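Local coordinates for SnoaL-like domain-containing protein (Kribbella flavida, PDB 4LMI), which is of unknown function but, as a SnoaL-like member of the NTF2 clan, is a putative ketosteroid isomerase, at residues Tyr39-Thr44 against Val108-Pro113; Gln9-Ala14 against Leu72-Pro77; Glu27-Leu32 against Asp53-Asn58; Thr20-Ala25 against Trp65-Thr70. One frame throughout, in Å; residues are numbered along the deposited sequence.

Interaction 1 of 4, residues Tyr39-Thr44 against Val108-Pro113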
loop_
_atom_site.group_PDB
_atom_site.type_symbol
_atom_site.label_atom_id
_atom_site.label_comp_id
_atom_site.label_asym_id
_atom_site.label_seq_id
_atom_site.Cartn_x
_atom_site.Cartn_y
_atom_site.Cartn_z
ATOM N N TYR B 39 -3.148 1.856 15.776
ATOM C CA TYR B 39 -2.063 1.490 14.869
ATOM C C TYR B 39 -2.008 -0.021 14.704
ATOM O O TYR B 39 -2.069 -0.758 15.687
ATOM C CB TYR B 39 -0.737 1.981 15.456
ATOM C CG TYR B 39 0.520 1.583 14.707
ATOM C CD1 TYR B 39 0.863 2.200 13.506
ATOM C CD2 TYR B 39 1.396 0.630 15.230
ATOM C CE1 TYR B 39 2.027 1.870 12.835
ATOM C CE2 TYR B 39 2.565 0.286 14.560
ATOM C CZ TYR B 39 2.873 0.910 13.366
ATOM O OH TYR B 39 4.025 0.584 12.697
ATOM N N GLU B 40 -1.891 -0.478 13.463
ATOM C CA GLU B 40 -1.710 -1.897 13.184
ATOM C C GLU B 40 -0.499 -2.110 12.302
ATOM O O GLU B 40 -0.234 -1.312 11.392
ATOM C CB GLU B 40 -2.921 -2.466 12.452
ATOM C CG GLU B 40 -4.215 -2.558 13.242
ATOM C CD GLU B 40 -5.319 -3.146 12.383
ATOM O OE1 GLU B 40 -5.239 -3.001 11.149
ATOM O OE2 GLU B 40 -6.258 -3.753 12.918
ATOM N N LEU B 41 0.225 -3.191 12.588
ATOM C CA LEU B 41 1.225 -3.758 11.698
ATOM C C LEU B 41 0.738 -5.155 11.336
ATOM O O LEU B 41 1.058 -6.115 12.045
ATOM C CB LEU B 41 2.573 -3.863 12.414
ATOM C CG LEU B 41 3.529 -2.677 12.449
ATOM C CD1 LEU B 41 4.556 -2.864 13.561
ATOM C CD2 LEU B 41 4.218 -2.511 11.100
ATOM N N PRO B 42 -0.064 -5.282 10.256
ATOM C CA PRO B 42 -0.667 -6.584 9.945
ATOM C C PRO B 42 0.325 -7.730 9.740
ATOM O O PRO B 42 0.021 -8.871 10.113
ATOM C CB PRO B 42 -1.452 -6.304 8.662
ATOM C CG PRO B 42 -1.853 -4.871 8.807
ATOM C CD PRO B 42 -0.661 -4.204 9.442
ATOM N N GLN B 43 1.496 -7.429 9.175
ATOM C CA GLN B 43 2.525 -8.446 8.920
ATOM C C GLN B 43 2.976 -9.159 10.197
ATOM O O GLN B 43 3.303 -10.347 10.172
ATOM C CB GLN B 43 3.744 -7.823 8.241
ATOM C CG GLN B 43 3.589 -7.505 6.763
ATOM C CD GLN B 43 4.656 -6.533 6.301
ATOM O OE1 GLN B 43 4.521 -5.323 6.488
ATOM N NE2 GLN B 43 5.734 -7.054 5.713
ATOM N N THR B 44 2.983 -8.429 11.310
ATOM C CA THR B 44 3.495 -8.946 12.575
ATOM C C THR B 44 2.391 -9.241 13.585
ATOM O O THR B 44 2.682 -9.616 14.723
ATOM C CB THR B 44 4.444 -7.935 13.246
ATOM O OG1 THR B 44 3.742 -6.705 13.473
ATOM C CG2 THR B 44 5.660 -7.668 12.387
ATOM N N VAL B 108 -3.954 4.061 11.716
ATOM C CA VAL B 108 -2.723 3.941 10.932
ATOM C C VAL B 108 -2.515 2.453 10.714
ATOM O O VAL B 108 -2.485 1.695 11.674
ATOM C CB VAL B 108 -1.497 4.527 11.685
ATOM C CG1 VAL B 108 -0.203 4.317 10.902
ATOM C CG2 VAL B 108 -1.688 6.008 11.993
ATOM N N THR B 109 -2.398 2.030 9.459
ATOM C CA THR B 109 -2.074 0.637 9.159
ATOM C C THR B 109 -0.829 0.628 8.286
ATOM O O THR B 109 -0.857 1.128 7.158
ATOM C CB THR B 109 -3.261 -0.094 8.491
ATOM O OG1 THR B 109 -4.395 -0.027 9.362
ATOM C CG2 THR B 109 -2.939 -1.562 8.240
ATOM N N ASP B 110 0.252 0.077 8.844
ATOM C CA ASP B 110 1.587 0.076 8.241
ATOM C C ASP B 110 1.861 -1.255 7.567
ATOM O O ASP B 110 1.632 -2.310 8.169
ATOM C CB ASP B 110 2.654 0.229 9.336
ATOM C CG ASP B 110 3.062 1.676 9.609
ATOM O OD1 ASP B 110 2.309 2.624 9.303
ATOM O OD2 ASP B 110 4.166 1.855 10.179
ATOM N N PHE B 111 2.365 -1.195 6.334
ATOM C CA PHE B 111 2.963 -2.342 5.655
ATOM C C PHE B 111 4.411 -2.011 5.331
ATOM O O PHE B 111 4.710 -0.898 4.884
ATOM C CB PHE B 111 2.221 -2.658 4.353
ATOM C CG PHE B 111 0.815 -3.136 4.557
ATOM C CD1 PHE B 111 0.560 -4.479 4.840
ATOM C CD2 PHE B 111 -0.259 -2.248 4.460
ATOM C CE1 PHE B 111 -0.740 -4.930 5.026
ATOM C CE2 PHE B 111 -1.562 -2.696 4.645
ATOM C CZ PHE B 111 -1.800 -4.039 4.930
ATOM N N TRP B 112 5.304 -2.974 5.553
ATOM C CA TRP B 112 6.724 -2.794 5.252
ATOM C C TRP B 112 7.221 -3.899 4.365
ATOM O O TRP B 112 7.888 -4.819 4.839
ATOM C CB TRP B 112 7.531 -2.680 6.544
ATOM C CG TRP B 112 7.111 -1.457 7.312
ATOM C CD1 TRP B 112 6.241 -1.384 8.397
ATOM C CD2 TRP B 112 7.474 -0.068 7.016
ATOM N NE1 TRP B 112 6.070 -0.080 8.798
ATOM C CE2 TRP B 112 6.779 0.759 8.010
ATOM C CE3 TRP B 112 8.289 0.551 6.074
ATOM C CZ2 TRP B 112 6.913 2.142 8.040
ATOM C CZ3 TRP B 112 8.409 1.945 6.110
ATOM C CH2 TRP B 112 7.737 2.719 7.071
ATOM N N PRO B 113 6.880 -3.836 3.061
ATOM C CA PRO B 113 7.326 -4.886 2.150
ATOM C C PRO B 113 8.839 -4.875 2.028
ATOM O O PRO B 113 9.452 -3.801 2.018
ATOM C CB PRO B 113 6.675 -4.503 0.814
ATOM C CG PRO B 113 6.348 -3.049 0.934
ATOM C CD PRO B 113 6.021 -2.849 2.380
HETATM O O HOH W 1 2.510 -4.816 8.464
#
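Val108 opens the pairing of two parallel strands whose axes, over 39-41 and 108-111, run 19° apart. Val108 O accepts from Glu40 N at 2.9 Å, and its CG1 meets the edge of the Tyr39 ring. Thr109 faces the other side of the sheet with Glu40, and its CG2 packs on Pro42 CG; the carboxylate of Glu40 turns to Arg38 in a salt bridge. Asp110 N closes the register on Glu40 O, nearly straight at 174°. The Asp110 carboxylate is gripped twice at OD2, by Tyr39 OH at 2.8 Å and Trp112 NE1 at 3.0 Å, both arriving from above its plane, which would probably favour the ionised form. Water 1 joins Asp110 O to Gln43 N and OE1. Phe111 CE1 lies 3.9 Å from Pro42 CG. At Trp112 the Gln43 amide replaces the strand pairing: Trp112 N meets a lone pair of Gln43 OE1 at 2.6 Å, while Gln43 NE2 reaches Trp112 O at 3.2 Å from above the carbonyl plane. An alanine at Gln43 would remove both amide bonds, the OE1 hold on water 1 and the NE2 bond to Glu114 O of the second subunit, and would probably leave the backbone of Trp112 less firmly held. Strand 37-41 is flanked by 46-49 and strand 104-111 by 90-101, so the pair lies inside the mixed sheet.

Interaction 2 of 4, residues Gln9-Ala14 against Leu72-Pro77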
loop_
_atom_site.group_PDB
_atom_site.type_symbol
_atom_site.label_atom_id
_atom_site.label_comp_id
_atom_site.label_asym_id
_atom_site.label_seq_id
_atom_site.Cartn_x
_atom_site.Cartn_y
_atom_site.Cartn_z
ATOM N N GLN B 9 -8.501 18.066 3.037
ATOM C CA GLN B 9 -8.137 18.072 4.456
ATOM C C GLN B 9 -7.271 16.858 4.799
ATOM O O GLN B 9 -6.223 16.985 5.442
ATOM C CB GLN B 9 -9.393 18.110 5.329
ATOM C CG GLN B 9 -9.117 18.113 6.825
ATOM C CD GLN B 9 -10.288 18.620 7.645
ATOM O OE1 GLN B 9 -11.370 18.887 7.114
ATOM N NE2 GLN B 9 -10.074 18.764 8.949
ATOM N N THR B 10 -7.705 15.688 4.345
ATOM C CA THR B 10 -6.950 14.449 4.529
ATOM C C THR B 10 -5.575 14.520 3.870
ATOM O O THR B 10 -4.572 14.100 4.469
ATOM C CB THR B 10 -7.756 13.262 3.976
ATOM O OG1 THR B 10 -8.929 13.106 4.780
ATOM C CG2 THR B 10 -6.946 11.961 4.002
ATOM N N ARG B 11 -5.522 15.053 2.649
ATOM C CA ARG B 11 -4.242 15.202 1.952
ATOM C C ARG B 11 -3.241 16.018 2.780
ATOM O O ARG B 11 -2.100 15.592 2.980
ATOM C CB ARG B 11 -4.422 15.834 0.567
ATOM C CG ARG B 11 -3.193 15.686 -0.328
ATOM C CD ARG B 11 -3.317 16.442 -1.649
ATOM N NE ARG B 11 -4.592 16.178 -2.318
ATOM C CZ ARG B 11 -4.865 15.084 -3.024
ATOM N NH1 ARG B 11 -3.944 14.139 -3.179
ATOM N NH2 ARG B 11 -6.065 14.933 -3.582
ATOM N N ALA B 12 -3.679 17.180 3.261
ATOM C CA ALA B 12 -2.836 18.060 4.071
ATOM C C ALA B 12 -2.413 17.365 5.363
ATOM O O ALA B 12 -1.252 17.476 5.783
ATOM C CB ALA B 12 -3.561 19.371 4.375
ATOM N N LEU B 13 -3.341 16.627 5.977
ATOM C CA LEU B 13 -3.048 15.960 7.236
ATOM C C LEU B 13 -2.047 14.809 7.061
ATOM O O LEU B 13 -1.129 14.665 7.872
ATOM C CB LEU B 13 -4.335 15.489 7.929
ATOM C CG LEU B 13 -4.175 14.878 9.330
ATOM C CD1 LEU B 13 -3.632 15.891 10.328
ATOM C CD2 LEU B 13 -5.499 14.315 9.821
ATOM N N ALA B 14 -2.219 14.010 6.007
ATOM C CA ALA B 14 -1.281 12.916 5.690
ATOM C C ALA B 14 0.127 13.447 5.443
ATOM O O ALA B 14 1.111 12.845 5.886
ATOM C CB ALA B 14 -1.759 12.122 4.483
ATOM N N LEU B 72 1.355 9.837 -2.527
ATOM C CA LEU B 72 0.385 10.229 -1.513
ATOM C C LEU B 72 -0.992 10.384 -2.149
ATOM O O LEU B 72 -1.238 11.326 -2.905
ATOM C CB LEU B 72 0.823 11.517 -0.797
ATOM C CG LEU B 72 0.178 11.844 0.561
ATOM C CD1 LEU B 72 1.020 12.848 1.333
ATOM C CD2 LEU B 72 -1.255 12.355 0.426
ATOM N N LEU B 73 -1.886 9.445 -1.846
ATOM C CA LEU B 73 -3.260 9.508 -2.336
ATOM C C LEU B 73 -4.206 9.847 -1.197
ATOM O O LEU B 73 -4.054 9.326 -0.091
ATOM C CB LEU B 73 -3.673 8.181 -2.980
ATOM C CG LEU B 73 -3.080 7.817 -4.345
ATOM C CD1 LEU B 73 -1.608 7.428 -4.250
ATOM C CD2 LEU B 73 -3.888 6.676 -4.948
ATOM N N ALA B 74 -5.166 10.727 -1.471
ATOM C CA ALA B 74 -6.219 11.078 -0.514
ATOM C C ALA B 74 -7.581 10.877 -1.169
ATOM O O ALA B 74 -7.770 11.215 -2.339
ATOM C CB ALA B 74 -6.063 12.522 -0.050
ATOM N N ASP B 75 -8.521 10.326 -0.409
ATOM C CA ASP B 75 -9.851 9.985 -0.912
ATOM C C ASP B 75 -10.791 10.038 0.285
ATOM O O ASP B 75 -10.823 9.109 1.094
ATOM C CB ASP B 75 -9.812 8.580 -1.535
ATOM C CG ASP B 75 -11.170 8.092 -2.050
ATOM O OD1 ASP B 75 -12.171 8.847 -2.055
ATOM O OD2 ASP B 75 -11.226 6.914 -2.467
ATOM N N GLY B 76 -11.539 11.133 0.413
ATOM C CA GLY B 76 -12.406 11.323 1.583
ATOM C C GLY B 76 -11.582 11.324 2.866
ATOM O O GLY B 76 -10.603 12.068 2.967
ATOM N N PRO B 77 -11.942 10.467 3.841
ATOM C CA PRO B 77 -11.206 10.420 5.107
ATOM C C PRO B 77 -9.948 9.543 5.033
ATOM O O PRO B 77 -9.250 9.387 6.039
ATOM C CB PRO B 77 -12.225 9.789 6.064
ATOM C CG PRO B 77 -12.997 8.851 5.189
ATOM C CD PRO B 77 -13.057 9.500 3.823
HETATM O O HOH W 2 -1.042 14.161 -2.939
#
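Helix 9-14 runs over strand 72-75 at 146° between their N-to-C directions, the segment axes 7.5 Å apart at closest approach and Arg11 and Ala74 nearest in backbone. Ala74 CB sits 3.7 Å from Arg11 CB, an approach allowed by the small methyl group. Further along the helix, Ala14 CB touches Leu72 CD2 at 4.1 Å, which also meets Arg11 CG. The Arg11 chain leaves with CG anti to the backbone N (chi1 -165°), then bends at chi3 (-48°), which folds the guanidinium back so that one of its faces lies over Ala74 CB. Its edge is turned to Leu72 O; Arg11 NH1 is 3.9 Å from that oxygen, and water 2 fills the step, accepting from Arg11 NH1 at 2.9 Å and donating to Leu72 O at 2.8 Å. The arrangement belongs to the alpha+beta fold of the NTF2 clan, in which the N-terminal helix packs against a strongly curved sheet; here it crosses 65-75, an outermost strand of the sheet within this chain. With OG1 anti to its carbonyl carbon, Thr10 OG1 donates to a lone pair of Gly76 O at 2.7 Å, tying the helix to the turn after the strand; Asp6 O, one turn earlier in the helix, is a second partner of this hydroxyl. Arg11 also forms salt bridges with Glu8 and, through NH1, with Asp75 of the second subunit.

Interaction 3 of 4, residues Glu27-Leu32 against Asp53-Asn58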
loop_
_atom_site.group_PDB
_atom_site.type_symbol
_atom_site.label_atom_id
_atom_site.label_comp_id
_atom_site.label_asym_id
_atom_site.label_seq_id
_atom_site.Cartn_x
_atom_site.Cartn_y
_atom_site.Cartn_z
ATOM N N GLU B 27 5.797 16.955 19.563
ATOM C CA GLU B 27 4.620 17.713 19.991
ATOM C C GLU B 27 3.634 17.899 18.833
ATOM O O GLU B 27 2.435 17.688 18.996
ATOM C CB GLU B 27 5.006 19.062 20.602
ATOM C CG GLU B 27 3.850 19.747 21.327
ATOM C CD GLU B 27 4.186 21.141 21.825
ATOM O OE1 GLU B 27 5.280 21.656 21.506
ATOM O OE2 GLU B 27 3.344 21.729 22.538
ATOM N N GLU B 28 4.149 18.274 17.665
ATOM C CA GLU B 28 3.313 18.483 16.484
ATOM C C GLU B 28 2.721 17.172 15.966
ATOM O O GLU B 28 1.556 17.129 15.565
ATOM C CB GLU B 28 4.095 19.208 15.378
ATOM C CG GLU B 28 4.501 20.636 15.731
ATOM C CD GLU B 28 5.901 20.751 16.324
ATOM O OE1 GLU B 28 6.389 19.802 16.986
ATOM O OE2 GLU B 28 6.519 21.815 16.130
ATOM N N PHE B 29 3.522 16.106 15.992
ATOM C CA PHE B 29 3.065 14.772 15.599
ATOM C C PHE B 29 1.942 14.273 16.520
ATOM O O PHE B 29 0.888 13.840 16.045
ATOM C CB PHE B 29 4.250 13.793 15.595
ATOM C CG PHE B 29 3.900 12.396 15.167
ATOM C CD1 PHE B 29 3.669 12.099 13.828
ATOM C CD2 PHE B 29 3.841 11.361 16.106
ATOM C CE1 PHE B 29 3.362 10.803 13.431
ATOM C CE2 PHE B 29 3.539 10.062 15.713
ATOM C CZ PHE B 29 3.299 9.783 14.375
ATOM N N ALA B 30 2.163 14.346 17.830
ATOM C CA ALA B 30 1.135 13.959 18.802
ATOM C C ALA B 30 -0.178 14.734 18.611
ATOM O O ALA B 30 -1.261 14.154 18.742
ATOM C CB ALA B 30 1.649 14.107 20.227
ATOM N N ALA B 31 -0.076 16.025 18.280
ATOM C CA ALA B 31 -1.260 16.889 18.131
ATOM C C ALA B 31 -2.135 16.558 16.919
ATOM O O ALA B 31 -3.299 16.951 16.873
ATOM C CB ALA B 31 -0.866 18.365 18.122
ATOM N N LEU B 32 -1.591 15.844 15.937
ATOM C CA LEU B 32 -2.414 15.427 14.805
ATOM C C LEU B 32 -3.025 14.029 14.959
ATOM O O LEU B 32 -3.757 13.575 14.080
ATOM C CB LEU B 32 -1.669 15.574 13.470
ATOM C CG LEU B 32 -0.282 14.979 13.299
ATOM C CD1 LEU B 32 -0.366 13.475 13.052
ATOM C CD2 LEU B 32 0.435 15.681 12.153
ATOM N N ASP B 53 0.544 5.521 24.002
ATOM C CA ASP B 53 1.370 4.361 23.654
ATOM C C ASP B 53 1.978 4.463 22.261
ATOM O O ASP B 53 3.131 4.087 22.059
ATOM C CB ASP B 53 0.588 3.054 23.797
ATOM C CG ASP B 53 0.365 2.660 25.247
ATOM O OD1 ASP B 53 0.909 3.326 26.151
ATOM O OD2 ASP B 53 -0.365 1.678 25.483
ATOM N N TYR B 54 1.207 4.986 21.308
ATOM C CA TYR B 54 1.697 5.110 19.940
ATOM C C TYR B 54 2.848 6.113 19.865
ATOM O O TYR B 54 3.851 5.855 19.196
ATOM C CB TYR B 54 0.570 5.443 18.954
ATOM C CG TYR B 54 1.028 5.452 17.507
ATOM C CD1 TYR B 54 1.719 4.363 16.965
ATOM C CD2 TYR B 54 0.772 6.545 16.683
ATOM C CE1 TYR B 54 2.152 4.374 15.645
ATOM C CE2 TYR B 54 1.186 6.560 15.360
ATOM C CZ TYR B 54 1.874 5.475 14.846
ATOM O OH TYR B 54 2.288 5.501 13.534
ATOM N N LEU B 55 2.720 7.224 20.592
ATOM C CA LEU B 55 3.783 8.227 20.648
ATOM C C LEU B 55 5.062 7.618 21.227
ATOM O O LEU B 55 6.140 7.776 20.657
ATOM C CB LEU B 55 3.345 9.462 21.451
ATOM C CG LEU B 55 4.354 10.614 21.568
ATOM C CD1 LEU B 55 4.771 11.161 20.204
ATOM C CD2 LEU B 55 3.811 11.726 22.458
ATOM N N ARG B 56 4.926 6.906 22.343
ATOM C CA ARG B 56 6.053 6.216 22.981
ATOM C C ARG B 56 6.761 5.242 22.038
ATOM O O ARG B 56 7.990 5.219 21.986
ATOM C CB ARG B 56 5.601 5.478 24.244
ATOM C CG ARG B 56 5.258 6.381 25.416
ATOM C CD ARG B 56 5.251 5.606 26.725
ATOM N NE ARG B 56 6.605 5.380 27.230
ATOM C CZ ARG B 56 6.909 4.591 28.260
ATOM N NH1 ARG B 56 5.958 3.930 28.911
ATOM N NH2 ARG B 56 8.174 4.460 28.639
ATOM N N PHE B 57 5.980 4.452 21.297
ATOM C CA PHE B 57 6.506 3.494 20.316
ATOM C C PHE B 57 7.426 4.186 19.314
ATOM O O PHE B 57 8.526 3.702 19.035
ATOM C CB PHE B 57 5.344 2.771 19.606
ATOM C CG PHE B 57 5.726 2.075 18.323
ATOM C CD1 PHE B 57 6.423 0.872 18.342
ATOM C CD2 PHE B 57 5.346 2.604 17.092
ATOM C CE1 PHE B 57 6.757 0.225 17.161
ATOM C CE2 PHE B 57 5.675 1.958 15.905
ATOM C CZ PHE B 57 6.386 0.768 15.941
ATOM N N ASN B 58 6.975 5.324 18.791
ATOM C CA ASN B 58 7.778 6.110 17.864
ATOM C C ASN B 58 9.021 6.733 18.506
ATOM O O ASN B 58 10.094 6.751 17.899
ATOM C CB ASN B 58 6.910 7.172 17.187
ATOM C CG ASN B 58 5.952 6.570 16.182
ATOM O OD1 ASN B 58 6.360 6.150 15.096
ATOM N ND2 ASN B 58 4.675 6.504 16.542
#
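Phe29, Tyr54 and Leu55 all carry CG anti to the backbone N (chi1 near 180° in all three), which extends each side chain between helices 27-31 and 53-58. The segment axes approach no closer than 10.7 Å, so side-chain ends bridge the gap. Phe29 CZ comes to Tyr54 CE2 at 4.0 Å, the side chains crossing at about a right angle. Leu55 CD1 lies at the edge of the Phe29 ring, and Leu55 CD2 meets Ala30 CB at 3.9 Å. Asn58 instead has CG anti to the carbonyl carbon, beside the backbone N, and this brings ND2 to Tyr54 O at 2.9 Å and 3.3 Å above the plane of the Tyr54 ring, over its centre. That bond is bent (131°), meets the oxygen from above the carbonyl plane and shares it with Asn58 N. Asn58 ND2 also approaches Phe29 CE2 at 3.8 Å, with amide and ring planes 75° apart. A leucine at Asn58 would lose the bonds to Tyr54 O and, from OD1, to the bound buffer molecule EPE, and would probably disturb the packing of both rings. The contact is thus chiefly apolar between the helices, its amide polarity met within helix 53-58 and by EPE, while Tyr54 OH turns to Tyr17.

Interaction 4 of 4, residues Thr20-Ala25 against Trp65-Thr70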
loop_
_atom_site.group_PDB
_atom_site.type_symbol
_atom_site.label_atom_id
_atom_site.label_comp_id
_atom_site.label_asym_id
_atom_site.label_seq_id
_atom_site.Cartn_x
_atom_site.Cartn_y
_atom_site.Cartn_z
ATOM N N THR B 20 6.110 15.556 10.169
ATOM C CA THR B 20 6.389 15.621 11.612
ATOM C C THR B 20 7.011 14.330 12.140
ATOM O O THR B 20 7.866 14.369 13.027
ATOM C CB THR B 20 5.153 15.993 12.456
ATOM O OG1 THR B 20 4.115 15.027 12.249
ATOM C CG2 THR B 20 4.661 17.413 12.100
ATOM N N LEU B 21 6.591 13.193 11.591
ATOM C CA LEU B 21 7.205 11.911 11.950
ATOM C C LEU B 21 8.675 11.874 11.536
ATOM O O LEU B 21 9.550 11.579 12.353
ATOM C CB LEU B 21 6.448 10.736 11.329
ATOM C CG LEU B 21 6.984 9.332 11.660
ATOM C CD1 LEU B 21 7.071 9.098 13.165
ATOM C CD2 LEU B 21 6.131 8.263 10.991
ATOM N N ASN B 22 8.950 12.182 10.272
ATOM C CA ASN B 22 10.328 12.155 9.794
ATOM C C ASN B 22 11.202 13.171 10.527
ATOM O O ASN B 22 12.382 12.928 10.772
ATOM C CB ASN B 22 10.399 12.378 8.288
ATOM C CG ASN B 22 11.780 12.118 7.737
ATOM O OD1 ASN B 22 12.352 11.043 7.939
ATOM N ND2 ASN B 22 12.334 13.107 7.048
ATOM N N GLY B 23 10.602 14.300 10.890
ATOM C CA GLY B 23 11.297 15.339 11.631
ATOM C C GLY B 23 11.391 15.071 13.118
ATOM O O GLY B 23 11.988 15.861 13.839
ATOM N N ARG B 24 10.811 13.960 13.583
ATOM C CA ARG B 24 10.746 13.644 15.021
ATOM C C ARG B 24 10.220 14.846 15.807
ATOM O O ARG B 24 10.703 15.154 16.901
ATOM C CB ARG B 24 12.118 13.199 15.572
ATOM C CG ARG B 24 12.585 11.816 15.144
ATOM C CD ARG B 24 13.352 11.864 13.837
ATOM N NE ARG B 24 14.163 10.665 13.634
ATOM C CZ ARG B 24 14.576 10.223 12.448
ATOM N NH1 ARG B 24 14.252 10.871 11.331
ATOM N NH2 ARG B 24 15.310 9.121 12.377
ATOM N N ALA B 25 9.237 15.528 15.227
ATOM C CA ALA B 25 8.658 16.723 15.828
ATOM C C ALA B 25 7.501 16.273 16.709
ATOM O O ALA B 25 6.335 16.345 16.316
ATOM C CB ALA B 25 8.193 17.684 14.743
ATOM N N TRP B 65 16.818 6.266 11.235
ATOM C CA TRP B 65 16.008 6.017 10.044
ATOM C C TRP B 65 15.584 7.289 9.367
ATOM O O TRP B 65 15.555 8.356 9.981
ATOM C CB TRP B 65 14.784 5.179 10.403
ATOM C CG TRP B 65 13.973 5.789 11.516
ATOM C CD1 TRP B 65 14.053 5.511 12.879
ATOM C CD2 TRP B 65 12.941 6.829 11.398
ATOM N NE1 TRP B 65 13.162 6.278 13.586
ATOM C CE2 TRP B 65 12.466 7.091 12.758
ATOM C CE3 TRP B 65 12.386 7.545 10.340
ATOM C CZ2 TRP B 65 11.479 8.028 13.025
ATOM C CZ3 TRP B 65 11.388 8.484 10.622
ATOM C CH2 TRP B 65 10.948 8.717 11.932
ATOM N N GLN B 66 15.237 7.175 8.089
ATOM C CA GLN B 66 14.836 8.321 7.287
ATOM C C GLN B 66 13.777 7.877 6.292
ATOM O O GLN B 66 13.887 6.803 5.700
ATOM C CB GLN B 66 16.053 8.883 6.543
ATOM C CG GLN B 66 15.828 10.219 5.848
ATOM C CD GLN B 66 15.798 11.399 6.807
ATOM O OE1 GLN B 66 15.117 12.393 6.555
ATOM N NE2 GLN B 66 16.536 11.297 7.909
ATOM N N LEU B 67 12.742 8.693 6.116
ATOM C CA LEU B 67 11.721 8.394 5.117
ATOM C C LEU B 67 11.538 9.529 4.117
ATOM O O LEU B 67 11.776 10.697 4.426
ATOM C CB LEU B 67 10.385 7.993 5.769
ATOM C CG LEU B 67 9.658 8.928 6.732
ATOM C CD1 LEU B 67 8.738 9.878 5.979
ATOM C CD2 LEU B 67 8.854 8.105 7.729
ATOM N N THR B 68 11.146 9.150 2.906
ATOM C CA THR B 68 10.807 10.085 1.844
ATOM C C THR B 68 9.513 9.594 1.219
ATOM O O THR B 68 9.436 8.451 0.761
ATOM C CB THR B 68 11.910 10.141 0.769
ATOM O OG1 THR B 68 13.159 10.464 1.385
ATOM C CG2 THR B 68 11.589 11.191 -0.290
ATOM N N VAL B 69 8.495 10.450 1.217
ATOM C CA VAL B 69 7.211 10.113 0.612
ATOM C C VAL B 69 7.371 9.998 -0.910
ATOM O O VAL B 69 7.949 10.884 -1.548
ATOM C CB VAL B 69 6.130 11.156 0.969
ATOM C CG1 VAL B 69 4.860 10.916 0.163
ATOM C CG2 VAL B 69 5.831 11.128 2.469
ATOM N N THR B 70 6.876 8.900 -1.478
ATOM C CA THR B 70 6.974 8.656 -2.927
ATOM C C THR B 70 5.623 8.748 -3.633
ATOM O O THR B 70 5.550 9.127 -4.807
ATOM C CB THR B 70 7.633 7.298 -3.238
ATOM O OG1 THR B 70 7.013 6.268 -2.453
ATOM C CG2 THR B 70 9.115 7.351 -2.914
#
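The charged group of Arg24 supplies the stacking. Its guanidinium lies flat on the Trp65 indole, planes 12° apart, with Arg24 CZ 3.7 Å from the centroid of the six-membered ring and only 6° off its normal, a cation-pi contact over the face. Trp65 holds CG in the crowded position between backbone N and carbonyl carbon, which folds the indole toward the helix end, while the Arg24 chain bends at chi2 to meet it.

Hydrogen bonds fix the rotation of the same guanidinium. Arg24 NH2 gives a bond of 2.5 Å to a lone pair of Trp65 O, Arg24 NH1 adds a weak one to that oxygen, and Arg24 NH1 also reaches Asn22 O at 2.8 Å. The Schellman motif that ends helix 6-22 places Arg24 here: Arg24 has positive phi, and Arg24 N and Ala25 N bond back to Leu21 O and Thr20 O. The termination thus delivers Arg24 to Trp65, on strand 65-75, an outermost strand, within this chain, of the curved sheet of this NTF2-like fold. The Asn22 amide spans two strand residues: its OD1 accepts from Leu67 N at 3.0 Å, nearly straight at 173° but from above the carbonyl plane, and its ND2 donates to Gln66 OE1 at 2.9 Å, the two amide planes close to perpendicular.

Carbon-to-carbon contacts complete the interface. Leu21 CG touches Trp65 CH2 at 4.0 Å, Leu21 CD2 faces Leu67 CD2, and Asn22 CB rests against Leu67 CD1 at 3.8 Å.

How the interactions relate
Interactions 2 and 4 use the same two elements, helix 6-22 and strand 65-75, at points whose centres are about 17 Å apart, so the helix is fixed to the edge strand twice. Interaction 3 is nested inside the loops closed by both and touches interaction 4 through Phe29 CD1 and Thr20 OG1, 3.4 Å apart. It also meets interaction 1, where Tyr39 CD1 lies 3.3 Å from Tyr54 CE1. Interactions 1 and 4 do not touch, their nearest atoms being about 6 Å apart, yet Trp112, Asn58 and Trp65 all approach bound EPE, probably from the crystallisation liquor, consistent with a pocket bordered by interactions 1, 3 and 4.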